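Local coordinates for protein laccase (Uncultured bacterium, PDB 4F7K) that catalyses, as a laccase of the multicopper oxidase family, the oxidation of phenolic compounds, probably coupled to the reduction of dioxygen to water, at residues A[3-9]-A[47-53]; A[61-66]-A[89-95]; A[113-118]-A[134-140]. One frame throughout, in Å; residues are numbered along the deposited sequence.

In the fold
Interactions 1 and 2 belong to the first cupredoxin-like domain; interaction 3 joins that domain to the second. Interaction 1 is backbone pairing within one sheet, its outward side largely polar and partly exposed. Interaction 2 is buried packing between that sheet and the facing one, built on aromatic rings and closed at one end by a salt bridge and a water. The two touch, for I47 lies against W61 and F49 against Y89, and strands 44-51 and 86-92 are sheet neighbours. Interaction 3, nearest the centre of the chain, is also buried but mixes apolar contacts with a lysine-centred charge cluster; L115 of its first segment packs on A8 and I53 of interaction 1.

Interaction 1: A[3-9]-A[47-53]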
loop_
_atom_site.group_PDB
_atom_site.type_symbol
_atom_site.label_atom_id
_atom_site.label_comp_id
_atom_site.label_asym_id
_atom_site.label_seq_id
_atom_site.Cartn_x
_atom_site.Cartn_y
_atom_site.Cartn_z
ATOM N N PRO A 3 -17.852 -2.206 -17.002
ATOM C CA PRO A 3 -17.193 -1.924 -15.730
ATOM C C PRO A 3 -17.388 -3.029 -14.694
ATOM O O PRO A 3 -18.498 -3.558 -14.548
ATOM C CB PRO A 3 -17.871 -0.630 -15.250
ATOM C CG PRO A 3 -19.091 -0.432 -16.129
ATOM C CD PRO A 3 -19.186 -1.578 -17.081
ATOM N N VAL A 4 -16.317 -3.379 -13.986
ATOM C CA VAL A 4 -16.437 -4.281 -12.837
ATOM C C VAL A 4 -17.170 -3.545 -11.714
ATOM O O VAL A 4 -16.801 -2.403 -11.372
ATOM C CB VAL A 4 -15.064 -4.764 -12.337
ATOM C CG1 VAL A 4 -14.174 -3.591 -11.975
ATOM C CG2 VAL A 4 -15.213 -5.699 -11.120
ATOM N N GLU A 5 -18.203 -4.176 -11.152
ATOM C CA GLU A 5 -18.839 -3.616 -9.958
ATOM C C GLU A 5 -17.991 -3.856 -8.714
ATOM O O GLU A 5 -17.496 -4.961 -8.489
ATOM C CB GLU A 5 -20.269 -4.097 -9.769
ATOM C CG GLU A 5 -21.298 -3.185 -10.442
ATOM C CD GLU A 5 -22.731 -3.385 -9.909
ATOM O OE1 GLU A 5 -22.928 -4.082 -8.873
ATOM O OE2 GLU A 5 -23.671 -2.832 -10.533
ATOM N N LEU A 6 -17.804 -2.796 -7.939
ATOM C CA LEU A 6 -17.051 -2.852 -6.702
ATOM C C LEU A 6 -17.985 -2.397 -5.584
ATOM O O LEU A 6 -18.238 -1.190 -5.420
ATOM C CB LEU A 6 -15.823 -1.953 -6.777
ATOM C CG LEU A 6 -14.873 -1.949 -5.592
ATOM C CD1 LEU A 6 -14.209 -3.338 -5.347
ATOM C CD2 LEU A 6 -13.826 -0.880 -5.801
ATOM N N VAL A 7 -18.539 -3.367 -4.853
ATOM C CA VAL A 7 -19.591 -3.056 -3.905
ATOM C C VAL A 7 -19.041 -3.044 -2.503
ATOM O O VAL A 7 -18.631 -4.083 -2.011
ATOM C CB VAL A 7 -20.785 -4.042 -3.984
ATOM C CG1 VAL A 7 -21.970 -3.475 -3.207
ATOM C CG2 VAL A 7 -21.199 -4.320 -5.477
ATOM N N ALA A 8 -18.997 -1.867 -1.886
ATOM C CA ALA A 8 -18.648 -1.753 -0.466
ATOM C C ALA A 8 -19.870 -2.252 0.347
ATOM O O ALA A 8 -20.978 -1.726 0.185
ATOM C CB ALA A 8 -18.253 -0.297 -0.113
ATOM N N GLN A 9 -19.702 -3.321 1.127
ATOM C CA GLN A 9 -20.837 -3.920 1.859
ATOM C C GLN A 9 -20.436 -4.655 3.142
ATOM O O GLN A 9 -19.269 -4.965 3.331
ATOM C CB GLN A 9 -21.615 -4.903 0.958
ATOM C CG GLN A 9 -20.651 -5.946 0.324
ATOM C CD GLN A 9 -21.281 -6.775 -0.728
ATOM O OE1 GLN A 9 -22.474 -6.610 -1.063
ATOM N NE2 GLN A 9 -20.512 -7.690 -1.258
ATOM N N ILE A 47 -14.405 1.032 -13.296
ATOM C CA ILE A 47 -14.902 0.489 -12.028
ATOM C C ILE A 47 -16.208 1.174 -11.612
ATOM O O ILE A 47 -16.253 2.397 -11.486
ATOM C CB ILE A 47 -13.802 0.641 -10.944
ATOM C CG1 ILE A 47 -12.621 -0.262 -11.313
ATOM C CG2 ILE A 47 -14.320 0.305 -9.521
ATOM C CD1 ILE A 47 -11.204 0.250 -10.859
ATOM N N ARG A 48 -17.280 0.396 -11.447
ATOM C CA ARG A 48 -18.524 0.945 -10.919
ATOM C C ARG A 48 -18.593 0.690 -9.390
ATOM O O ARG A 48 -18.925 -0.410 -8.951
ATOM C CB ARG A 48 -19.753 0.420 -11.684
ATOM C CG ARG A 48 -21.103 1.078 -11.293
ATOM C CD ARG A 48 -22.311 0.477 -12.051
ATOM N NE ARG A 48 -23.557 0.534 -11.269
ATOM C CZ ARG A 48 -24.804 0.383 -11.758
ATOM N NH1 ARG A 48 -25.028 0.187 -13.062
ATOM N NH2 ARG A 48 -25.852 0.443 -10.932
ATOM N N PHE A 49 -18.247 1.723 -8.615
ATOM C CA PHE A 49 -18.356 1.710 -7.165
ATOM C C PHE A 49 -19.802 1.842 -6.695
ATOM O O PHE A 49 -20.507 2.764 -7.105
ATOM C CB PHE A 49 -17.524 2.832 -6.536
ATOM C CG PHE A 49 -17.639 2.919 -5.029
ATOM C CD1 PHE A 49 -17.324 1.821 -4.209
ATOM C CD2 PHE A 49 -18.032 4.095 -4.430
ATOM C CE1 PHE A 49 -17.404 1.916 -2.795
ATOM C CE2 PHE A 49 -18.117 4.213 -3.024
ATOM C CZ PHE A 49 -17.823 3.108 -2.200
ATOM N N GLN A 50 -20.211 0.931 -5.819
ATOM C CA GLN A 50 -21.558 0.906 -5.252
ATOM C C GLN A 50 -21.493 0.932 -3.717
ATOM O O GLN A 50 -20.901 0.052 -3.113
ATOM C CB GLN A 50 -22.290 -0.365 -5.671
ATOM C CG GLN A 50 -22.468 -0.540 -7.145
ATOM C CD GLN A 50 -23.862 -0.192 -7.558
ATOM O OE1 GLN A 50 -24.578 0.554 -6.853
ATOM N NE2 GLN A 50 -24.282 -0.733 -8.692
ATOM N N ASN A 51 -22.132 1.924 -3.111
ATOM C CA ASN A 51 -22.091 2.120 -1.655
ATOM C C ASN A 51 -23.230 1.388 -0.922
ATOM O O ASN A 51 -24.373 1.873 -0.893
ATOM C CB ASN A 51 -22.112 3.624 -1.365
ATOM C CG ASN A 51 -21.977 3.954 0.110
ATOM O OD1 ASN A 51 -22.173 3.106 0.985
ATOM N ND2 ASN A 51 -21.674 5.221 0.396
ATOM N N GLN A 52 -22.934 0.212 -0.362
ATOM C CA GLN A 52 -23.917 -0.508 0.484
ATOM C C GLN A 52 -23.486 -0.543 1.958
ATOM O O GLN A 52 -23.690 -1.545 2.644
ATOM C CB GLN A 52 -24.167 -1.948 0.002
ATOM C CG GLN A 52 -24.646 -2.059 -1.447
ATOM C CD GLN A 52 -25.048 -3.483 -1.841
ATOM O OE1 GLN A 52 -24.703 -4.467 -1.167
ATOM N NE2 GLN A 52 -25.773 -3.599 -2.940
ATOM N N ILE A 53 -22.889 0.534 2.453
ATOM C CA ILE A 53 -22.386 0.498 3.821
ATOM C C ILE A 53 -23.115 1.436 4.768
ATOM O O ILE A 53 -22.773 1.496 5.961
ATOM C CB ILE A 53 -20.844 0.735 3.923
ATOM C CG1 ILE A 53 -20.487 2.185 3.578
ATOM C CG2 ILE A 53 -20.070 -0.318 3.106
ATOM C CD1 ILE A 53 -19.036 2.551 3.805
#
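This is a parallel pairing of neighbouring strands, 4-9 and 47-51, within one sheet of the first cupredoxin-like domain. Their axes approach to 4.6 Å at 23°; V4 pairs with I47, E5 with R48, L6 with F49, V7 with Q50 and A8 with N51. The hydrogen bonds follow the staggered parallel pattern: R48 N to V4 O, L6 N to R48 O and Q52 N to A8 O (each 2.8 Å), Q50 N to L6 O (2.9 Å) and A8 N to Q50 O (3.0 Å).

V4, L6, A8, I47, F49 and the terminal N51 share one face, where L6 and I47 reach W61 of the opposing sheet; branched L6 and I47 and aromatic F49 suit this buried side. V4 CG1 meets I47 CG1 at 3.7 Å. The small A8 lets the F49 ring edge close in, A8 CB lying 3.6 Å from F49 CE1. The other face is more polar: E5 OE2 lies 3.4 Å from R48 NE, over the guanidinium face, a salt bridge of charges alone; the arginine's stronger salt bridge, through NH2, is to E86. At the strand's end, N51 OD1 accepts from I53 N at 3.0 Å in an Asx turn, while N51 ND2 donates to E55 O and V81 O; I53 CG2 reaches A8 CB at 3.7 Å. A parallel pair involving the first strand, in a largely antiparallel Greek-key sandwich, is a feature of the cupredoxin fold.

Interaction 2: A[61-66]-A[89-95]; sequences WHGLRI and YSFRAPD
Segment 61-66 leaves strand 59-62 through a type II turn from W61 to L64. G63 takes phi/psi of 96/-2°, where a CB would jam against the preceding carbonyl. R65 then centres an inverse gamma turn. Opposite, with no hydrogen bond between the two backbones, runs 89-95, extended through R92. CA-CA distances are 9.8 Å (W61-Y89), 6.5 Å (I66-F91) and 7.2 Å (R65-P94), so side chains fill a gap widest at W61-Y89. F91 (chi1 p) is the main bump, in a hollow walled by W61, L64 and I66. I66 (chi1 p) lays CD1 over the F91 face, 4.0 Å from its centroid, a CH-pi contact; F91 CZ lies over the indole, 3.9 Å from W61 CD2.

This joins the two sheets of the cupredoxin sandwich. W61, H62 and G63 end an HxHG motif; in multicopper oxidases its histidines bind copper, so H62, lying outside this contact beside H102 and H354, probably does so here. W61 (chi1 m) turns its edge to the Y89 face, a T-shaped pair: its five-membered ring and the Y89 ring have planes at 70° and centroids 4.9 Å apart. L64 CD1 fits against the small A93 CB at 4.0 Å, and P94 CG rests 3.4 Å from R65 O. Beyond, R65 NH1 (chi1 m, chi2 t) bridges to D95 OD1 (chi1 m) at 2.8 Å; a water donates to D95 OD2 (2.6 Å) and G63 O (3.0 Å) and accepts from R65 N (2.8 Å).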
loop_
_atom_site.group_PDB
_atom_site.type_symbol
_atom_site.label_atom_id
_atom_site.label_comp_id
_atom_site.label_asym_id
_atom_site.label_seq_id
_atom_site.Cartn_x
_atom_site.Cartn_y
_atom_site.Cartn_z
ATOM N N TRP A 61 -7.323 5.288 -5.005
ATOM C CA TRP A 61 -6.458 4.345 -5.685
ATOM C C TRP A 61 -5.047 4.773 -5.289
ATOM O O TRP A 61 -4.500 5.725 -5.836
ATOM C CB TRP A 61 -6.731 4.350 -7.215
ATOM C CG TRP A 61 -8.191 4.440 -7.456
ATOM C CD1 TRP A 61 -8.930 5.581 -7.578
ATOM C CD2 TRP A 61 -9.133 3.347 -7.466
ATOM N NE1 TRP A 61 -10.266 5.271 -7.718
ATOM C CE2 TRP A 61 -10.419 3.909 -7.640
ATOM C CE3 TRP A 61 -9.002 1.951 -7.392
ATOM C CZ2 TRP A 61 -11.582 3.124 -7.699
ATOM C CZ3 TRP A 61 -10.158 1.161 -7.479
ATOM C CH2 TRP A 61 -11.431 1.756 -7.620
ATOM N N HIS A 62 -4.479 4.040 -4.336
ATOM C CA HIS A 62 -3.279 4.442 -3.594
ATOM C C HIS A 62 -1.976 4.270 -4.389
ATOM O O HIS A 62 -1.557 3.149 -4.655
ATOM C CB HIS A 62 -3.222 3.664 -2.252
ATOM C CG HIS A 62 -2.262 4.261 -1.267
ATOM N ND1 HIS A 62 -2.672 4.810 -0.079
ATOM C CD2 HIS A 62 -0.916 4.439 -1.319
ATOM C CE1 HIS A 62 -1.624 5.293 0.574
ATOM N NE2 HIS A 62 -0.544 5.061 -0.149
ATOM N N GLY A 63 -1.361 5.375 -4.803
ATOM C CA GLY A 63 -0.180 5.352 -5.710
ATOM C C GLY A 63 -0.433 5.528 -7.206
ATOM O O GLY A 63 0.505 5.565 -8.033
ATOM N N LEU A 64 -1.691 5.646 -7.584
ATOM C CA LEU A 64 -2.007 5.791 -8.998
ATOM C C LEU A 64 -1.750 7.242 -9.398
ATOM O O LEU A 64 -2.332 8.158 -8.832
ATOM C CB LEU A 64 -3.457 5.366 -9.284
ATOM C CG LEU A 64 -3.802 3.887 -9.574
ATOM C CD1 LEU A 64 -3.022 3.343 -10.776
ATOM C CD2 LEU A 64 -3.603 2.958 -8.380
ATOM N N ARG A 65 -0.850 7.431 -10.359
ATOM C CA ARG A 65 -0.580 8.717 -10.953
ATOM C C ARG A 65 -1.603 8.906 -12.057
ATOM O O ARG A 65 -1.273 8.745 -13.249
ATOM C CB ARG A 65 0.819 8.725 -11.587
ATOM C CG ARG A 65 1.999 8.575 -10.620
ATOM C CD ARG A 65 3.155 7.926 -11.375
ATOM N NE ARG A 65 4.182 8.886 -11.700
ATOM C CZ ARG A 65 5.159 8.696 -12.581
ATOM N NH1 ARG A 65 5.276 7.568 -13.289
ATOM N NH2 ARG A 65 6.012 9.670 -12.768
ATOM N N ILE A 66 -2.833 9.244 -11.676
ATOM C CA ILE A 66 -3.982 9.211 -12.601
ATOM C C ILE A 66 -4.726 10.540 -12.719
ATOM O O ILE A 66 -4.389 11.516 -12.034
ATOM C CB ILE A 66 -5.002 8.125 -12.176
ATOM C CG1 ILE A 66 -5.568 8.420 -10.771
ATOM C CG2 ILE A 66 -4.373 6.743 -12.278
ATOM C CD1 ILE A 66 -6.744 7.514 -10.352
ATOM N N TYR A 89 -15.605 4.959 -11.591
ATOM C CA TYR A 89 -14.163 5.279 -11.649
ATOM C C TYR A 89 -13.555 4.764 -12.930
ATOM O O TYR A 89 -13.570 3.561 -13.210
ATOM C CB TYR A 89 -13.383 4.715 -10.462
ATOM C CG TYR A 89 -13.722 5.379 -9.153
ATOM C CD1 TYR A 89 -13.120 6.598 -8.795
ATOM C CD2 TYR A 89 -14.653 4.793 -8.261
ATOM C CE1 TYR A 89 -13.420 7.230 -7.573
ATOM C CE2 TYR A 89 -14.969 5.431 -7.035
ATOM C CZ TYR A 89 -14.342 6.641 -6.710
ATOM O OH TYR A 89 -14.625 7.255 -5.522
ATOM N N SER A 90 -12.998 5.665 -13.708
ATOM C CA SER A 90 -12.405 5.257 -14.959
ATOM C C SER A 90 -11.089 5.986 -15.238
ATOM O O SER A 90 -11.075 7.194 -15.448
ATOM C CB SER A 90 -13.408 5.444 -16.090
ATOM O OG SER A 90 -12.719 5.468 -17.316
ATOM N N PHE A 91 -9.990 5.240 -15.241
ATOM C CA PHE A 91 -8.671 5.820 -15.463
ATOM C C PHE A 91 -7.730 4.823 -16.129
ATOM O O PHE A 91 -7.864 3.595 -15.957
ATOM C CB PHE A 91 -8.070 6.259 -14.122
ATOM C CG PHE A 91 -8.082 5.173 -13.089
ATOM C CD1 PHE A 91 -7.002 4.318 -12.954
ATOM C CD2 PHE A 91 -9.190 4.994 -12.259
ATOM C CE1 PHE A 91 -7.022 3.310 -12.018
ATOM C CE2 PHE A 91 -9.214 3.989 -11.315
ATOM C CZ PHE A 91 -8.139 3.150 -11.189
ATOM N N ARG A 92 -6.783 5.368 -16.889
ATOM C CA ARG A 92 -5.675 4.601 -17.462
ATOM C C ARG A 92 -4.595 4.478 -16.389
ATOM O O ARG A 92 -4.290 5.458 -15.704
ATOM C CB ARG A 92 -5.130 5.280 -18.727
ATOM C CG ARG A 92 -6.047 5.117 -19.957
ATOM C CD ARG A 92 -5.357 5.488 -21.303
ATOM N NE ARG A 92 -6.283 5.474 -22.450
ATOM C CZ ARG A 92 -6.590 4.388 -23.158
ATOM N NH1 ARG A 92 -6.043 3.215 -22.852
ATOM N NH2 ARG A 92 -7.442 4.475 -24.184
ATOM N N ALA A 93 -4.049 3.282 -16.200
ATOM C CA ALA A 93 -2.946 3.104 -15.257
ATOM C C ALA A 93 -1.635 3.167 -16.028
ATOM O O ALA A 93 -1.394 2.345 -16.910
ATOM C CB ALA A 93 -3.081 1.789 -14.481
ATOM N N PRO A 94 -0.796 4.173 -15.737
ATOM C CA PRO A 94 0.376 4.391 -16.584
ATOM C C PRO A 94 1.637 3.677 -16.068
ATOM O O PRO A 94 2.630 3.586 -16.795
ATOM C CB PRO A 94 0.553 5.916 -16.518
ATOM C CG PRO A 94 0.128 6.229 -15.078
ATOM C CD PRO A 94 -0.955 5.245 -14.730
ATOM N N ASP A 95 1.617 3.209 -14.821
ATOM C CA ASP A 95 2.793 2.534 -14.257
ATOM C C ASP A 95 2.541 1.112 -13.872
ATOM O O ASP A 95 1.528 0.802 -13.230
ATOM C CB ASP A 95 3.341 3.258 -13.037
ATOM C CG ASP A 95 3.415 4.719 -13.235
ATOM O OD1 ASP A 95 4.144 5.156 -14.139
ATOM O OD2 ASP A 95 2.709 5.436 -12.501
HETATM O O HOH W 1 0.665 5.095 -10.965
#

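Interaction 3: A[113-118]-A[134-140]; sequences KGLYGP and IIMIDDW
Strands 116-118 and 134-140 run roughly antiparallel (152°) with axes 8.9 Å apart at closest approach, too far for backbone pairing; CA-CA is 7.8 Å for P118-I134 and 9.3 Å for K113-W140, and side chains span the gap. L115 centres an inverse gamma turn before Y116. Along the second strand, I134 comes first: its CG2 lies 4.0 Å from P118 CB. M136 (chi1 m) follows, its flexible thioether wedged between P118 and Y116 (chi1 p): SD is 3.9 Å from P118 CD and 4.1 Å from Y116 CE1, at the tyrosine ring edge in a Met-aromatic contact. The arrangement joins the first cupredoxin-like domain to the second, as in multicopper oxidases. D138 OD1 forms a salt bridge, with a weak hydrogen bond, to K113 NZ (chi1 t) at 3.3 Å; D138 OD2 has R106 as a long, weak ion-pair partner. D139 O accepts a very short 2.4 Å hydrogen bond from K113 NZ. Last, W140 (chi1 m) lays its five-membered ring under the lysine, K113 NZ 4.4 Å from the centroid in a cation-pi contact.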
loop_
_atom_site.group_PDB
_atom_site.type_symbol
_atom_site.label_atom_id
_atom_site.label_comp_id
_atom_site.label_asym_id
_atom_site.label_seq_id
_atom_site.Cartn_x
_atom_site.Cartn_y
_atom_site.Cartn_z
ATOM N N LYS A 113 -12.253 -0.565 8.335
ATOM C CA LYS A 113 -11.060 -1.427 8.445
ATOM C C LYS A 113 -10.904 -2.412 7.250
ATOM O O LYS A 113 -9.812 -2.565 6.682
ATOM C CB LYS A 113 -11.128 -2.200 9.762
ATOM C CG LYS A 113 -10.072 -3.255 9.919
ATOM C CD LYS A 113 -8.747 -2.674 10.283
ATOM C CE LYS A 113 -8.089 -3.630 11.311
ATOM N NZ LYS A 113 -6.612 -3.425 11.487
ATOM N N GLY A 114 -12.000 -3.048 6.853
ATOM C CA GLY A 114 -11.949 -4.085 5.823
ATOM C C GLY A 114 -12.036 -3.599 4.392
ATOM O O GLY A 114 -11.997 -4.406 3.446
ATOM N N LEU A 115 -12.175 -2.287 4.227
ATOM C CA LEU A 115 -12.528 -1.699 2.923
ATOM C C LEU A 115 -11.243 -1.390 2.167
ATOM O O LEU A 115 -10.844 -0.257 2.049
ATOM C CB LEU A 115 -13.364 -0.415 3.086
ATOM C CG LEU A 115 -14.838 -0.569 3.510
ATOM C CD1 LEU A 115 -15.504 0.757 3.742
ATOM C CD2 LEU A 115 -15.616 -1.358 2.459
ATOM N N TYR A 116 -10.576 -2.434 1.698
ATOM C CA TYR A 116 -9.403 -2.267 0.900
ATOM C C TYR A 116 -9.198 -3.541 0.087
ATOM O O TYR A 116 -9.859 -4.582 0.347
ATOM C CB TYR A 116 -8.177 -2.055 1.779
ATOM C CG TYR A 116 -7.803 -3.293 2.560
ATOM C CD1 TYR A 116 -6.847 -4.189 2.087
ATOM C CD2 TYR A 116 -8.439 -3.575 3.777
ATOM C CE1 TYR A 116 -6.498 -5.308 2.840
ATOM C CE2 TYR A 116 -8.138 -4.697 4.509
ATOM C CZ TYR A 116 -7.146 -5.531 4.062
ATOM O OH TYR A 116 -6.840 -6.612 4.832
ATOM N N GLY A 117 -8.272 -3.428 -0.875
ATOM C CA GLY A 117 -7.764 -4.546 -1.628
ATOM C C GLY A 117 -6.607 -4.103 -2.535
ATOM O O GLY A 117 -6.240 -2.907 -2.578
ATOM N N PRO A 118 -6.035 -5.063 -3.263
ATOM C CA PRO A 118 -4.895 -4.837 -4.103
ATOM C C PRO A 118 -5.283 -4.490 -5.535
ATOM O O PRO A 118 -6.309 -4.950 -6.071
ATOM C CB PRO A 118 -4.169 -6.172 -4.047
ATOM C CG PRO A 118 -5.279 -7.171 -3.898
ATOM C CD PRO A 118 -6.365 -6.503 -3.148
ATOM N N ILE A 134 0.279 -12.053 -3.619
ATOM C CA ILE A 134 0.114 -10.765 -2.968
ATOM C C ILE A 134 0.046 -11.006 -1.467
ATOM O O ILE A 134 -0.710 -11.858 -1.023
ATOM C CB ILE A 134 -1.177 -10.081 -3.479
ATOM C CG1 ILE A 134 -1.009 -9.642 -4.947
ATOM C CG2 ILE A 134 -1.616 -8.925 -2.566
ATOM C CD1 ILE A 134 -2.332 -9.443 -5.700
ATOM N N ILE A 135 0.820 -10.244 -0.693
ATOM C CA ILE A 135 0.916 -10.445 0.738
ATOM C C ILE A 135 0.503 -9.164 1.433
ATOM O O ILE A 135 1.290 -8.189 1.486
ATOM C CB ILE A 135 2.378 -10.759 1.208
ATOM C CG1 ILE A 135 3.135 -11.630 0.190
ATOM C CG2 ILE A 135 2.376 -11.317 2.640
ATOM C CD1 ILE A 135 2.532 -12.943 -0.075
ATOM N N MET A 136 -0.699 -9.193 2.007
ATOM C CA MET A 136 -1.256 -8.049 2.700
ATOM C C MET A 136 -1.099 -8.266 4.202
ATOM O O MET A 136 -1.633 -9.247 4.796
ATOM C CB MET A 136 -2.720 -7.800 2.277
ATOM C CG MET A 136 -2.849 -7.257 0.831
ATOM S SD MET A 136 -4.494 -7.569 0.060
ATOM C CE MET A 136 -4.484 -9.357 -0.239
ATOM N N ILE A 137 -0.328 -7.387 4.817
ATOM C CA ILE A 137 -0.067 -7.521 6.236
ATOM C C ILE A 137 -0.898 -6.492 6.986
ATOM O O ILE A 137 -0.908 -5.317 6.635
ATOM C CB ILE A 137 1.441 -7.387 6.556
ATOM C CG1 ILE A 137 2.240 -8.392 5.712
ATOM C CG2 ILE A 137 1.705 -7.598 8.046
ATOM C CD1 ILE A 137 3.786 -8.290 5.851
ATOM N N ASP A 138 -1.639 -6.953 7.988
ATOM C CA ASP A 138 -2.526 -6.057 8.748
ATOM C C ASP A 138 -2.463 -6.533 10.201
ATOM O O ASP A 138 -2.043 -7.655 10.491
ATOM C CB ASP A 138 -3.951 -6.177 8.168
ATOM C CG ASP A 138 -4.841 -4.953 8.427
ATOM O OD1 ASP A 138 -4.398 -4.005 9.145
ATOM O OD2 ASP A 138 -6.010 -4.980 7.879
ATOM N N ASP A 139 -2.828 -5.687 11.144
ATOM C CA ASP A 139 -3.049 -6.242 12.475
ATOM C C ASP A 139 -4.431 -5.938 13.005
ATOM O O ASP A 139 -5.174 -5.162 12.406
ATOM C CB ASP A 139 -1.943 -5.852 13.430
ATOM C CG ASP A 139 -2.138 -4.517 13.977
ATOM O OD1 ASP A 139 -2.514 -3.640 13.159
ATOM O OD2 ASP A 139 -1.948 -4.374 15.203
ATOM N N TRP A 140 -4.830 -6.612 14.074
ATOM C CA TRP A 140 -6.233 -6.533 14.471
ATOM C C TRP A 140 -6.363 -6.682 15.984
ATOM O O TRP A 140 -5.603 -7.402 16.610
ATOM C CB TRP A 140 -7.106 -7.642 13.850
ATOM C CG TRP A 140 -7.355 -7.646 12.378
ATOM C CD1 TRP A 140 -8.427 -7.133 11.700
ATOM C CD2 TRP A 140 -6.541 -8.298 11.410
ATOM N NE1 TRP A 140 -8.291 -7.384 10.334
ATOM C CE2 TRP A 140 -7.135 -8.101 10.149
ATOM C CE3 TRP A 140 -5.353 -9.025 11.497
ATOM C CZ2 TRP A 140 -6.592 -8.612 8.998
ATOM C CZ3 TRP A 140 -4.816 -9.529 10.372
ATOM C CH2 TRP A 140 -5.413 -9.314 9.120
#